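Local coordinates for putative prolyl-tRNA synthetase (Leishmania major, PDB 5XIL), which probably charges tRNA(Pro) with L-proline at the expense of ATP, this chain being the class II catalytic core with its anticodon-binding and C-terminal zinc domains, at residues A191-R196 with Q401-A406; E411-R416 with R429-L434; R416-T421 with L434-G439; F481-E486 with T503-F508. All blocks are in the same frame, centred on the assembly; numbering follows the deposited sequence. Where two conformers were deposited one is given.

Contact 1. Residues A191-R196 with Q401-A406; sequences AVPVVR and QMYARA
The class II synthetase core meets the long helix 387-412 here: the loop between helix 168-189 and strand 195-198 lies along one side of that helix and packs on it mainly through apolar groups. A191 has just left helix 168-189 with a positive phi of 60°, and this turn presents both its methyl and its carbonyl to the helix. CB of A191 rests beside CB of M402 and CB of Y403, while the carbonyl O of A191 takes a CA-H...O contact from Y403 CA at 3.6 Å, nearly straight at 159°. P193 makes the second contact; its CD lies 3.6 Å from A406 CB, one helical turn beyond M402. Y403 spans the two. With CG anti to the backbone N (chi1 176°), its ring runs along the loop, Y403 CD1 3.7 Å from A191 C at the ring edge and Y403 CE1 3.8 Å from P193 CA. H276 of helix 267-276 touches A191, V192 and M402 in this buried junction. The tyrosine hydroxyl ends at a water in the plane of its ring: Y403 OH lies 2.7 Å from the oxygen of water 1. That water accepts the N-H of V194, 3.0 Å from V194 N.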
loop_
_atom_site.group_PDB
_atom_site.type_symbol
_atom_site.label_atom_id
_atom_site.label_comp_id
_atom_site.label_asym_id
_atom_site.label_seq_id
_atom_site.Cartn_x
_atom_site.Cartn_y
_atom_site.Cartn_z
ATOM N N ALA A 191 -3.931 11.017 -16.774
ATOM C CA ALA A 191 -4.376 11.683 -17.998
ATOM C C ALA A 191 -3.173 12.188 -18.824
ATOM O O ALA A 191 -3.208 13.233 -19.488
ATOM C CB ALA A 191 -5.391 12.795 -17.689
ATOM N N VAL A 192 -2.061 11.432 -18.712
ATOM C CA VAL A 192 -0.818 11.783 -19.420
ATOM C C VAL A 192 -0.650 10.824 -20.590
ATOM O O VAL A 192 -0.646 9.642 -20.386
ATOM C CB VAL A 192 0.405 11.615 -18.458
ATOM C CG1 VAL A 192 1.714 11.728 -19.252
ATOM C CG2 VAL A 192 0.344 12.641 -17.328
ATOM N N PRO A 193 -0.398 11.335 -21.804
ATOM C CA PRO A 193 -0.195 10.450 -22.894
ATOM C C PRO A 193 1.265 9.972 -22.938
ATOM O O PRO A 193 2.157 10.678 -22.495
ATOM C CB PRO A 193 -0.497 11.313 -24.105
ATOM C CG PRO A 193 -0.048 12.685 -23.702
ATOM C CD PRO A 193 -0.439 12.742 -22.223
ATOM N N VAL A 194 1.452 8.826 -23.560
ATOM C CA VAL A 194 2.762 8.222 -23.591
ATOM C C VAL A 194 3.038 7.702 -24.987
ATOM O O VAL A 194 2.072 7.393 -25.749
ATOM C CB VAL A 194 2.909 7.069 -22.564
ATOM C CG1 VAL A 194 2.649 7.546 -21.186
ATOM C CG2 VAL A 194 2.038 5.870 -22.901
ATOM N N VAL A 195 4.319 7.486 -25.272
ATOM C CA VAL A 195 4.757 6.675 -26.432
ATOM C C VAL A 195 5.325 5.331 -25.981
ATOM O O VAL A 195 6.366 5.298 -25.355
ATOM C CB VAL A 195 5.805 7.447 -27.320
ATOM C CG1 VAL A 195 6.304 6.568 -28.461
ATOM C CG2 VAL A 195 5.114 8.667 -27.907
ATOM N N ARG A 196 4.619 4.237 -26.234
ATOM C CA ARG A 196 5.153 2.891 -25.936
ATOM C C ARG A 196 6.170 2.574 -26.979
ATOM O O ARG A 196 5.891 2.693 -28.175
ATOM C CB ARG A 196 4.013 1.867 -26.034
ATOM C CG ARG A 196 2.882 2.043 -25.036
ATOM C CD ARG A 196 1.618 1.412 -25.616
ATOM N NE ARG A 196 0.473 1.373 -24.705
ATOM C CZ ARG A 196 -0.337 2.364 -24.440
ATOM N NH1 ARG A 196 -0.133 3.532 -24.964
ATOM N NH2 ARG A 196 -1.415 2.132 -23.677
ATOM N N GLN A 401 -11.078 15.268 -21.103
ATOM C CA GLN A 401 -10.640 16.472 -21.718
ATOM C C GLN A 401 -9.156 16.773 -21.462
ATOM O O GLN A 401 -8.443 17.225 -22.331
ATOM C CB GLN A 401 -11.557 17.612 -21.295
ATOM C CG GLN A 401 -12.983 17.425 -21.817
ATOM C CD GLN A 401 -13.907 18.593 -21.535
ATOM O OE1 GLN A 401 -13.563 19.707 -21.749
ATOM N NE2 GLN A 401 -15.101 18.307 -21.116
ATOM N N MET A 402 -8.724 16.523 -20.242
ATOM C CA MET A 402 -7.332 16.783 -19.907
ATOM C C MET A 402 -6.430 15.878 -20.723
ATOM O O MET A 402 -5.331 16.322 -21.158
ATOM C CB MET A 402 -7.089 16.511 -18.396
ATOM C CG MET A 402 -7.642 17.589 -17.496
ATOM S SD MET A 402 -7.379 17.248 -15.750
ATOM C CE MET A 402 -5.562 17.411 -15.682
ATOM N N TYR A 403 -6.826 14.626 -20.838
ATOM C CA TYR A 403 -6.065 13.622 -21.598
ATOM C C TYR A 403 -6.011 14.068 -23.052
ATOM O O TYR A 403 -4.936 14.085 -23.671
ATOM C CB TYR A 403 -6.621 12.242 -21.431
ATOM C CG TYR A 403 -5.898 11.246 -22.276
ATOM C CD1 TYR A 403 -4.619 10.801 -21.914
ATOM C CD2 TYR A 403 -6.412 10.840 -23.494
ATOM C CE1 TYR A 403 -3.908 9.932 -22.748
ATOM C CE2 TYR A 403 -5.680 10.043 -24.360
ATOM C CZ TYR A 403 -4.434 9.557 -23.942
ATOM O OH TYR A 403 -3.718 8.731 -24.753
ATOM N N ALA A 404 -7.171 14.448 -23.586
ATOM C CA ALA A 404 -7.250 14.861 -24.994
ATOM C C ALA A 404 -6.396 16.054 -25.320
ATOM O O ALA A 404 -5.688 16.047 -26.354
ATOM C CB ALA A 404 -8.757 15.066 -25.434
ATOM N N ARG A 405 -6.385 17.062 -24.456
ATOM C CA ARG A 405 -5.648 18.253 -24.658
ATOM C C ARG A 405 -4.111 17.909 -24.613
ATOM O O ARG A 405 -3.346 18.381 -25.450
ATOM C CB ARG A 405 -5.964 19.279 -23.587
ATOM C CG ARG A 405 -5.066 20.503 -23.504
ATOM C CD ARG A 405 -5.429 21.546 -24.554
ATOM N NE ARG A 405 -4.487 22.682 -24.584
ATOM C CZ ARG A 405 -4.274 23.470 -25.645
ATOM N NH1 ARG A 405 -4.923 23.260 -26.780
ATOM N NH2 ARG A 405 -3.389 24.469 -25.580
ATOM N N ALA A 406 -3.716 17.125 -23.639
ATOM C CA ALA A 406 -2.308 16.691 -23.528
ATOM C C ALA A 406 -1.895 15.852 -24.709
ATOM O O ALA A 406 -0.809 16.099 -25.239
ATOM C CB ALA A 406 -2.082 15.949 -22.221
HETATM O O HOH W 1 -1.144 7.903 -24.778
#

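Contact 2. Residues E411-R416 with R429-L434. With MG (magnesium ion), chain F.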
loop_
_atom_site.group_PDB
_atom_site.type_symbol
_atom_site.label_atom_id
_atom_site.label_comp_id
_atom_site.label_asym_id
_atom_site.label_seq_id
_atom_site.Cartn_x
_atom_site.Cartn_y
_atom_site.Cartn_z
ATOM N N GLU A 411 1.148 15.168 -29.830
ATOM C CA GLU A 411 1.213 14.839 -31.223
ATOM C C GLU A 411 1.654 16.004 -32.073
ATOM O O GLU A 411 2.392 15.787 -33.054
ATOM C CB GLU A 411 -0.106 14.251 -31.685
ATOM C CG GLU A 411 -0.374 12.882 -31.081
ATOM C CD GLU A 411 -1.760 12.344 -31.328
ATOM O OE1 GLU A 411 -2.664 13.108 -31.727
ATOM O OE2 GLU A 411 -1.938 11.149 -31.087
ATOM N N THR A 412 1.264 17.221 -31.684
ATOM C CA THR A 412 1.601 18.476 -32.417
ATOM C C THR A 412 3.164 18.676 -32.366
ATOM O O THR A 412 3.808 19.023 -33.366
ATOM C CB THR A 412 0.829 19.653 -31.762
ATOM O OG1 THR A 412 -0.558 19.541 -32.117
ATOM C CG2 THR A 412 1.366 20.984 -32.226
ATOM N N HIS A 413 3.748 18.320 -31.238
ATOM C CA HIS A 413 5.152 18.525 -30.986
ATOM C C HIS A 413 6.022 17.321 -31.376
ATOM O O HIS A 413 7.171 17.245 -30.980
ATOM C CB HIS A 413 5.342 18.903 -29.558
ATOM C CG HIS A 413 4.957 20.301 -29.263
ATOM N ND1 HIS A 413 3.646 20.637 -29.066
ATOM C CD2 HIS A 413 5.643 21.452 -29.260
ATOM C CE1 HIS A 413 3.553 21.918 -28.794
ATOM N NE2 HIS A 413 4.738 22.448 -28.953
ATOM N N ARG A 414 5.415 16.355 -32.056
ATOM C CA ARG A 414 6.122 15.181 -32.542
ATOM C C ARG A 414 6.296 15.562 -33.992
ATOM O O ARG A 414 5.314 15.644 -34.731
ATOM C CB ARG A 414 5.256 13.931 -32.414
ATOM C CG ARG A 414 5.997 12.632 -32.689
ATOM C CD ARG A 414 5.669 11.577 -31.645
ATOM N NE ARG A 414 4.459 10.833 -31.980
ATOM C CZ ARG A 414 3.468 10.595 -31.125
ATOM N NH1 ARG A 414 3.543 11.042 -29.880
ATOM N NH2 ARG A 414 2.404 9.908 -31.517
ATOM N N VAL A 415 7.528 15.801 -34.419
ATOM C CA VAL A 415 7.693 16.284 -35.783
ATOM C C VAL A 415 8.490 15.308 -36.632
ATOM O O VAL A 415 9.591 14.933 -36.260
ATOM C CB VAL A 415 8.369 17.664 -35.769
ATOM C CG1 VAL A 415 8.584 18.183 -37.163
ATOM C CG2 VAL A 415 7.538 18.668 -34.910
ATOM N N ARG A 416 7.940 14.834 -37.750
ATOM C CA ARG A 416 8.667 13.871 -38.605
ATOM C C ARG A 416 9.631 14.629 -39.562
ATOM O O ARG A 416 9.165 15.323 -40.467
ATOM C CB ARG A 416 7.676 12.941 -39.312
ATOM C CG ARG A 416 8.159 11.499 -39.388
ATOM C CD ARG A 416 7.014 10.494 -39.508
ATOM N NE ARG A 416 6.451 10.280 -40.844
ATOM C CZ ARG A 416 5.221 10.665 -41.201
ATOM N NH1 ARG A 416 4.462 11.330 -40.311
ATOM N NH2 ARG A 416 4.739 10.412 -42.433
ATOM N N ARG A 429 12.597 24.354 -31.597
ATOM C CA ARG A 429 11.196 24.742 -31.570
ATOM C C ARG A 429 10.506 23.997 -30.416
ATOM O O ARG A 429 9.279 23.981 -30.326
ATOM C CB ARG A 429 10.518 24.409 -32.899
ATOM C CG ARG A 429 10.519 25.554 -33.899
ATOM C CD ARG A 429 9.562 25.284 -35.048
ATOM N NE ARG A 429 10.106 24.317 -35.997
ATOM C CZ ARG A 429 11.069 24.590 -36.872
ATOM N NH1 ARG A 429 11.599 25.804 -36.921
ATOM N NH2 ARG A 429 11.503 23.647 -37.697
ATOM N N LYS A 430 11.305 23.384 -29.539
ATOM C CA LYS A 430 10.803 22.653 -28.427
ATOM C C LYS A 430 9.895 21.474 -28.840
ATOM O O LYS A 430 8.833 21.224 -28.209
ATOM C CB LYS A 430 10.090 23.576 -27.458
ATOM C CG LYS A 430 11.063 24.602 -26.871
ATOM C CD LYS A 430 10.324 25.452 -25.833
ATOM C CE LYS A 430 11.153 26.658 -25.427
ATOM N NZ LYS A 430 11.323 27.563 -26.637
ATOM N N CYS A 431 10.336 20.786 -29.882
ATOM C CA CYS A 431 9.665 19.581 -30.398
ATOM C C CYS A 431 10.526 18.329 -30.217
ATOM O O CYS A 431 11.762 18.446 -30.144
ATOM C CB CYS A 431 9.385 19.777 -31.854
ATOM S SG CYS A 431 8.128 21.040 -32.186
ATOM N N LEU A 432 9.884 17.172 -30.228
ATOM C CA LEU A 432 10.530 15.874 -30.400
ATOM C C LEU A 432 10.512 15.598 -31.848
ATOM O O LEU A 432 9.746 16.225 -32.641
ATOM C CB LEU A 432 9.832 14.763 -29.651
ATOM C CG LEU A 432 9.561 14.962 -28.178
ATOM C CD1 LEU A 432 8.968 13.723 -27.542
ATOM C CD2 LEU A 432 10.803 15.419 -27.474
ATOM N N ILE A 433 11.327 14.614 -32.245
ATOM C CA ILE A 433 11.509 14.341 -33.661
ATOM C C ILE A 433 11.369 12.881 -33.940
ATOM O O ILE A 433 11.975 12.050 -33.252
ATOM C CB ILE A 433 12.934 14.784 -34.104
ATOM C CG1 ILE A 433 13.056 16.319 -34.052
ATOM C CG2 ILE A 433 13.223 14.285 -35.527
ATOM C CD1 ILE A 433 14.496 16.847 -34.183
ATOM N N LEU A 434 10.569 12.546 -34.918
ATOM C CA LEU A 434 10.571 11.196 -35.491
ATOM C C LEU A 434 11.328 11.239 -36.782
ATOM O O LEU A 434 11.005 12.026 -37.672
ATOM C CB LEU A 434 9.126 10.765 -35.782
ATOM C CG LEU A 434 8.360 10.091 -34.716
ATOM C CD1 LEU A 434 6.940 9.905 -35.253
ATOM C CD2 LEU A 434 8.990 8.735 -34.362
HETATM MG MG MG F . 5.560 24.075 -28.041
HETATM O O HOH W 2 6.701 24.332 -29.901
HETATM O O HOH W 3 6.971 22.757 -26.946
HETATM O O HOH W 4 4.249 25.247 -29.030
HETATM O O HOH W 5 6.432 25.480 -27.109
#
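The imidazole of H413 has one water ligand of magnesium in its plane at the edge, while C431 SG and the carbonyl of K430 approach it obliquely; H413 CD2 lies 3.4 Å from K430 O. The F217 ring also meets it, planes about 30° apart. The sulfur stands 4.8 Å from the ring centroid. The R414 guanidinium has L434 CD1 at its edge. NE2 of H413 binds the magnesium at 2.0 Å, and four waters and E219 complete the six ligands. ND1 is hydrogen-bonded to the carbonyl of T409, which fixes the ring's rotation and, since ND1 must donate there, is consistent with NE2 offering its lone pair to the metal. One water also donates to R429 O. Beyond H413 the chain enters the beta-alpha-beta unit of strand 414-416, helix 423-428 and strand 432-437, whose strands run parallel with R414 opposite L432. L432 N donates to H413 O at 2.8 Å, nearly along the C=O axis; V415 N to L432 O and L434 N to V415 O follow, both donors above the carbonyl plane. R414 and L434 lie side by side on one face, R414 CG to L434 CD1 3.9 Å. V415 CG2, anti to its carbonyl carbon, meets C431 SG at 3.7 Å.

Contact 3. Residues R416-T421 with L434-G439; sequences RVTEWT and LAPWCG. With ZN (zinc ion), chain B.
L434 O is gripped twice by the chain opposite: V417 N donates to it at 2.9 Å, with 159° at the hydrogen and the donor nearly along the C=O axis, and R416 CA adds a CA-H...O contact. V417 O fares differently. It is buried with no hydrogen-bond partner in the model, and the atoms nearest it across the contact are carbons: P436 CD at 3.2 Å, A435 CB at 3.6 Å, and A435 CA in a CA-H...O contact bent to 138°. The proline explains this, since its ring nitrogen has no proton to give where the next rung of a parallel ladder would fall. The pairing of strands 414-416 and 432-437 in the beta-alpha-beta unit therefore ends here, and the segments diverge, one towards helix 423-428, the other to the zinc site. T418 OG1 donates to the anti lone pair of E419 OE2 at 2.8 Å. E419 binds magnesium in a structure of this protein, though none is bound to it in this chain. C438 SG sits in the crowded position between the backbone N and the carbonyl carbon (chi1 63°) and binds zinc at 2.3 Å, alongside C443 and C493. G439 CA lies over the centre of one face of the W437 indole, 3.4 Å above its plane.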
loop_
_atom_site.group_PDB
_atom_site.type_symbol
_atom_site.label_atom_id
_atom_site.label_comp_id
_atom_site.label_asym_id
_atom_site.label_seq_id
_atom_site.Cartn_x
_atom_site.Cartn_y
_atom_site.Cartn_z
ATOM N N ARG A 416 7.940 14.834 -37.750
ATOM C CA ARG A 416 8.667 13.871 -38.605
ATOM C C ARG A 416 9.631 14.629 -39.562
ATOM O O ARG A 416 9.165 15.323 -40.467
ATOM C CB ARG A 416 7.676 12.941 -39.312
ATOM C CG ARG A 416 8.159 11.499 -39.388
ATOM C CD ARG A 416 7.014 10.494 -39.508
ATOM N NE ARG A 416 6.451 10.280 -40.844
ATOM C CZ ARG A 416 5.221 10.665 -41.201
ATOM N NH1 ARG A 416 4.462 11.330 -40.311
ATOM N NH2 ARG A 416 4.739 10.412 -42.433
ATOM N N VAL A 417 10.957 14.426 -39.351
ATOM C CA VAL A 417 12.058 15.135 -39.911
ATOM C C VAL A 417 12.797 14.170 -40.847
ATOM O O VAL A 417 13.199 13.104 -40.404
ATOM C CB VAL A 417 13.017 15.670 -38.871
ATOM C CG1 VAL A 417 14.326 16.238 -39.469
ATOM C CG2 VAL A 417 12.358 16.747 -38.032
ATOM N N THR A 418 12.955 14.519 -42.098
ATOM C CA THR A 418 13.754 13.675 -43.012
ATOM C C THR A 418 15.039 14.275 -43.516
ATOM O O THR A 418 15.796 13.569 -44.186
ATOM C CB THR A 418 12.961 13.357 -44.257
ATOM O OG1 THR A 418 12.597 14.585 -44.885
ATOM C CG2 THR A 418 11.705 12.640 -43.908
ATOM N N GLU A 419 15.246 15.568 -43.312
ATOM C CA GLU A 419 16.451 16.248 -43.682
ATOM C C GLU A 419 17.262 16.730 -42.465
ATOM O O GLU A 419 16.763 17.470 -41.612
ATOM C CB GLU A 419 16.088 17.417 -44.615
ATOM C CG GLU A 419 14.950 17.102 -45.614
ATOM C CD GLU A 419 15.267 16.048 -46.677
ATOM O OE1 GLU A 419 16.354 16.211 -47.278
ATOM O OE2 GLU A 419 14.461 15.083 -46.924
ATOM N N TRP A 420 18.576 16.433 -42.454
ATOM C CA TRP A 420 19.398 16.783 -41.357
ATOM C C TRP A 420 19.291 18.275 -41.011
ATOM O O TRP A 420 19.354 18.632 -39.861
ATOM C CB TRP A 420 20.871 16.329 -41.515
ATOM C CG TRP A 420 21.630 16.861 -40.381
ATOM C CD1 TRP A 420 22.417 17.962 -40.352
ATOM C CD2 TRP A 420 21.517 16.427 -38.990
ATOM N NE1 TRP A 420 22.857 18.182 -39.104
ATOM C CE2 TRP A 420 22.323 17.262 -38.240
ATOM C CE3 TRP A 420 20.884 15.375 -38.357
ATOM C CZ2 TRP A 420 22.436 17.150 -36.849
ATOM C CZ3 TRP A 420 21.003 15.262 -36.987
ATOM C CH2 TRP A 420 21.809 16.125 -36.257
ATOM N N THR A 421 19.168 19.146 -42.017
ATOM C CA THR A 421 19.267 20.550 -41.765
ATOM C C THR A 421 18.091 21.069 -40.956
ATOM O O THR A 421 18.182 22.135 -40.393
ATOM C CB THR A 421 19.356 21.411 -43.060
ATOM O OG1 THR A 421 18.413 20.924 -44.034
ATOM C CG2 THR A 421 20.704 21.359 -43.663
ATOM N N LEU A 434 10.569 12.546 -34.918
ATOM C CA LEU A 434 10.571 11.196 -35.491
ATOM C C LEU A 434 11.328 11.239 -36.782
ATOM O O LEU A 434 11.005 12.026 -37.672
ATOM C CB LEU A 434 9.126 10.765 -35.782
ATOM C CG LEU A 434 8.360 10.091 -34.716
ATOM C CD1 LEU A 434 6.940 9.905 -35.253
ATOM C CD2 LEU A 434 8.990 8.735 -34.362
ATOM N N ALA A 435 12.390 10.458 -36.873
ATOM C CA ALA A 435 13.277 10.506 -38.017
ATOM C C ALA A 435 13.625 9.075 -38.467
ATOM O O ALA A 435 13.586 8.128 -37.646
ATOM C CB ALA A 435 14.564 11.237 -37.629
ATOM N N PRO A 436 13.984 8.914 -39.760
ATOM C CA PRO A 436 14.356 7.605 -40.322
ATOM C C PRO A 436 15.707 7.253 -39.814
ATOM O O PRO A 436 16.582 8.127 -39.730
ATOM C CB PRO A 436 14.447 7.846 -41.828
ATOM C CG PRO A 436 13.701 9.131 -42.064
ATOM C CD PRO A 436 13.830 9.947 -40.810
ATOM N N TRP A 437 15.906 5.987 -39.462
ATOM C CA TRP A 437 17.198 5.534 -38.880
ATOM C C TRP A 437 17.533 4.150 -39.464
ATOM O O TRP A 437 16.627 3.355 -39.698
ATOM C CB TRP A 437 17.031 5.417 -37.378
ATOM C CG TRP A 437 18.237 4.987 -36.610
ATOM C CD1 TRP A 437 19.546 5.364 -36.809
ATOM C CD2 TRP A 437 18.260 4.074 -35.527
ATOM N NE1 TRP A 437 20.372 4.762 -35.877
ATOM C CE2 TRP A 437 19.609 3.962 -35.084
ATOM C CE3 TRP A 437 17.297 3.310 -34.908
ATOM C CZ2 TRP A 437 19.975 3.173 -34.019
ATOM C CZ3 TRP A 437 17.664 2.558 -33.854
ATOM C CH2 TRP A 437 18.991 2.470 -33.416
ATOM N N CYS A 438 18.806 3.885 -39.806
ATOM C CA CYS A 438 19.137 2.551 -40.374
ATOM C C CYS A 438 19.263 1.497 -39.287
ATOM O O CYS A 438 19.243 0.285 -39.562
ATOM C CB CYS A 438 20.461 2.604 -41.192
ATOM S SG CYS A 438 21.887 3.023 -40.201
ATOM N N GLY A 439 19.414 1.946 -38.051
ATOM C CA GLY A 439 19.538 1.071 -36.926
ATOM C C GLY A 439 20.934 0.941 -36.392
ATOM O O GLY A 439 21.156 0.249 -35.392
HETATM ZN ZN ZN B . 22.598 5.209 -40.449
#

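Contact 4. Residues F481-E486 with T503-F508; sequences FEQPEE and TTWVLF
From CB, the Q483 side chain sets out with CG anti to the carbonyl carbon, then bends at chi2 (-83°) so that the amide turns to the backbone of W505. Its CD passes T504 OG1 at 3.6 Å. At the tip OE1 accepts the N-H of W505 on an in-plane lone pair, Q483 OE1 to W505 N 2.9 Å, and NE2 donates to W505 O at 3.1 Å with that oxygen in the amide plane. One amide thus pairs with both backbone polar groups of a single residue, as a neighbouring strand would; NE2 also bonds to P480 O. P484 lays CG over the five-membered ring of W505, 3.7 Å from its centroid and 11° off the normal, a CH-pi contact. E486 then closes the loop round the indole: its carbonyl O accepts the NE1-H, W505 NE1 to E486 O 2.7 Å. The extended E486 side chain runs at about a right angle to that of W505 and reaches the rim of the benzo ring, E486 OE2 3.6 Å from W505 CZ2, carboxylate and ring planes 46° apart. In this zinc-bearing C-terminal domain W505 follows a classic beta bulge at T503 and T504. With OE2 bridged to R416, whose guanidinium makes a cation-pi contact with W505, the carboxylate is probably kept ionised beside the indole.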
loop_
_atom_site.group_PDB
_atom_site.type_symbol
_atom_site.label_atom_id
_atom_site.label_comp_id
_atom_site.label_asym_id
_atom_site.label_seq_id
_atom_site.Cartn_x
_atom_site.Cartn_y
_atom_site.Cartn_z
ATOM N N PHE A 481 6.391 1.540 -30.948
ATOM C CA PHE A 481 5.723 0.368 -31.458
ATOM C C PHE A 481 4.728 0.790 -32.542
ATOM O O PHE A 481 4.547 0.078 -33.494
ATOM C CB PHE A 481 5.007 -0.399 -30.330
ATOM C CG PHE A 481 5.935 -1.004 -29.303
ATOM C CD1 PHE A 481 7.095 -1.606 -29.679
ATOM C CD2 PHE A 481 5.584 -1.065 -27.985
ATOM C CE1 PHE A 481 7.971 -2.150 -28.779
ATOM C CE2 PHE A 481 6.440 -1.639 -27.048
ATOM C CZ PHE A 481 7.644 -2.171 -27.442
ATOM N N GLU A 482 4.129 1.966 -32.407
ATOM C CA GLU A 482 3.212 2.498 -33.412
ATOM C C GLU A 482 4.047 3.331 -34.364
ATOM O O GLU A 482 4.412 4.438 -34.010
ATOM C CB GLU A 482 2.130 3.364 -32.735
ATOM C CG GLU A 482 1.092 3.949 -33.700
ATOM C CD GLU A 482 -0.182 4.400 -32.988
ATOM O OE1 GLU A 482 -0.112 5.229 -32.054
ATOM O OE2 GLU A 482 -1.255 3.875 -33.347
ATOM N N GLN A 483 4.388 2.776 -35.527
ATOM C CA GLN A 483 5.159 3.459 -36.536
ATOM C C GLN A 483 4.268 4.218 -37.526
ATOM O O GLN A 483 3.150 3.835 -37.722
ATOM C CB GLN A 483 5.983 2.448 -37.333
ATOM C CG GLN A 483 7.077 1.800 -36.549
ATOM C CD GLN A 483 8.310 2.627 -36.485
ATOM O OE1 GLN A 483 8.876 2.987 -37.507
ATOM N NE2 GLN A 483 8.787 2.912 -35.276
ATOM N N PRO A 484 4.748 5.313 -38.078
ATOM C CA PRO A 484 4.057 6.027 -39.178
ATOM C C PRO A 484 3.644 5.107 -40.312
ATOM O O PRO A 484 4.328 4.137 -40.591
ATOM C CB PRO A 484 5.145 6.947 -39.728
ATOM C CG PRO A 484 6.056 7.166 -38.594
ATOM C CD PRO A 484 6.061 5.907 -37.776
ATOM N N GLU A 485 2.562 5.436 -41.008
ATOM C CA GLU A 485 2.269 4.793 -42.295
ATOM C C GLU A 485 3.397 5.016 -43.287
ATOM O O GLU A 485 3.791 4.080 -43.976
ATOM C CB GLU A 485 0.969 5.338 -42.874
ATOM C CG GLU A 485 -0.235 4.828 -42.103
ATOM C CD GLU A 485 -0.793 3.547 -42.698
ATOM O OE1 GLU A 485 0.017 2.619 -43.024
ATOM O OE2 GLU A 485 -2.048 3.495 -42.853
ATOM N N GLU A 486 3.923 6.240 -43.387
ATOM C CA GLU A 486 5.028 6.483 -44.337
ATOM C C GLU A 486 6.208 5.507 -44.075
ATOM O O GLU A 486 6.810 5.539 -42.963
ATOM C CB GLU A 486 5.533 7.912 -44.225
ATOM C CG GLU A 486 6.560 8.317 -45.271
ATOM C CD GLU A 486 7.037 9.719 -45.116
ATOM O OE1 GLU A 486 7.724 10.197 -46.044
ATOM O OE2 GLU A 486 6.765 10.353 -44.067
ATOM N N THR A 503 15.629 1.726 -41.803
ATOM C CA THR A 503 14.774 0.588 -41.535
ATOM C C THR A 503 13.647 0.841 -40.574
ATOM O O THR A 503 12.749 0.011 -40.463
ATOM C CB THR A 503 15.622 -0.582 -40.963
ATOM O OG1 THR A 503 16.271 -0.172 -39.753
ATOM C CG2 THR A 503 16.722 -0.944 -41.999
ATOM N N THR A 504 13.688 1.949 -39.836
ATOM C CA THR A 504 12.559 2.224 -38.910
ATOM C C THR A 504 12.504 3.740 -38.735
ATOM O O THR A 504 13.445 4.428 -39.108
ATOM C CB THR A 504 12.834 1.503 -37.582
ATOM O OG1 THR A 504 11.716 1.617 -36.694
ATOM C CG2 THR A 504 14.065 2.014 -36.915
ATOM N N TRP A 505 11.439 4.248 -38.098
ATOM C CA TRP A 505 11.457 5.609 -37.556
ATOM C C TRP A 505 11.812 5.514 -36.112
ATOM O O TRP A 505 11.405 4.580 -35.463
ATOM C CB TRP A 505 10.078 6.249 -37.695
ATOM C CG TRP A 505 9.647 6.456 -39.117
ATOM C CD1 TRP A 505 9.030 5.563 -39.930
ATOM C CD2 TRP A 505 9.769 7.658 -39.876
ATOM N NE1 TRP A 505 8.744 6.134 -41.145
ATOM C CE2 TRP A 505 9.187 7.411 -41.150
ATOM C CE3 TRP A 505 10.317 8.893 -39.617
ATOM C CZ2 TRP A 505 9.118 8.382 -42.150
ATOM C CZ3 TRP A 505 10.290 9.844 -40.594
ATOM C CH2 TRP A 505 9.675 9.585 -41.875
ATOM N N VAL A 506 12.568 6.442 -35.580
ATOM C CA VAL A 506 12.868 6.421 -34.137
ATOM C C VAL A 506 12.572 7.832 -33.619
ATOM O O VAL A 506 12.622 8.795 -34.376
ATOM C CB VAL A 506 14.339 6.008 -33.868
ATOM C CG1 VAL A 506 15.304 6.966 -34.459
ATOM C CG2 VAL A 506 14.691 5.872 -32.365
ATOM N N LEU A 507 12.160 7.908 -32.374
ATOM C CA LEU A 507 11.897 9.158 -31.694
ATOM C C LEU A 507 13.127 9.661 -30.998
ATOM O O LEU A 507 13.677 8.944 -30.129
ATOM C CB LEU A 507 10.744 8.901 -30.717
ATOM C CG LEU A 507 10.246 10.064 -29.910
ATOM C CD1 LEU A 507 9.540 11.046 -30.810
ATOM C CD2 LEU A 507 9.305 9.502 -28.834
ATOM N N PHE A 508 13.538 10.888 -31.384
ATOM C CA PHE A 508 14.686 11.599 -30.833
ATOM C C PHE A 508 14.196 12.838 -30.077
ATOM O O PHE A 508 13.122 13.370 -30.375
ATOM C CB PHE A 508 15.547 12.156 -31.886
ATOM C CG PHE A 508 16.351 11.152 -32.681
ATOM C CD1 PHE A 508 17.611 10.806 -32.273
ATOM C CD2 PHE A 508 15.907 10.734 -33.874
ATOM C CE1 PHE A 508 18.407 9.945 -33.069
ATOM C CE2 PHE A 508 16.684 9.884 -34.668
ATOM C CZ PHE A 508 17.903 9.493 -34.263
#

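How the contacts relate
Contacts 2, 3 and 4 form one continuous region of the C-terminal domain, their centres 10 to 13 Å apart, and contact 1 ties the catalytic core to the helix that leads into it. Contacts 2 and 3 share R416 and L434, and I433 CG2 meets V417 CG2 at 3.6 Å. R416 then reaches contact 4, where its NH2 lies 2.6 Å from E486 OE2 in a salt bridge. Strands 432-437 and 504-509 are joined by I433 O and F508 N at 2.7 Å. Contact 1 touches contact 2 through V195 CG2 and R414 NH1, 3.5 Å apart, and contact 4 through R196 O and F481 N at 3.0 Å. The magnesium at H413 lies about 13 Å from the side chain of A406; C438 of contact 3 holds zinc.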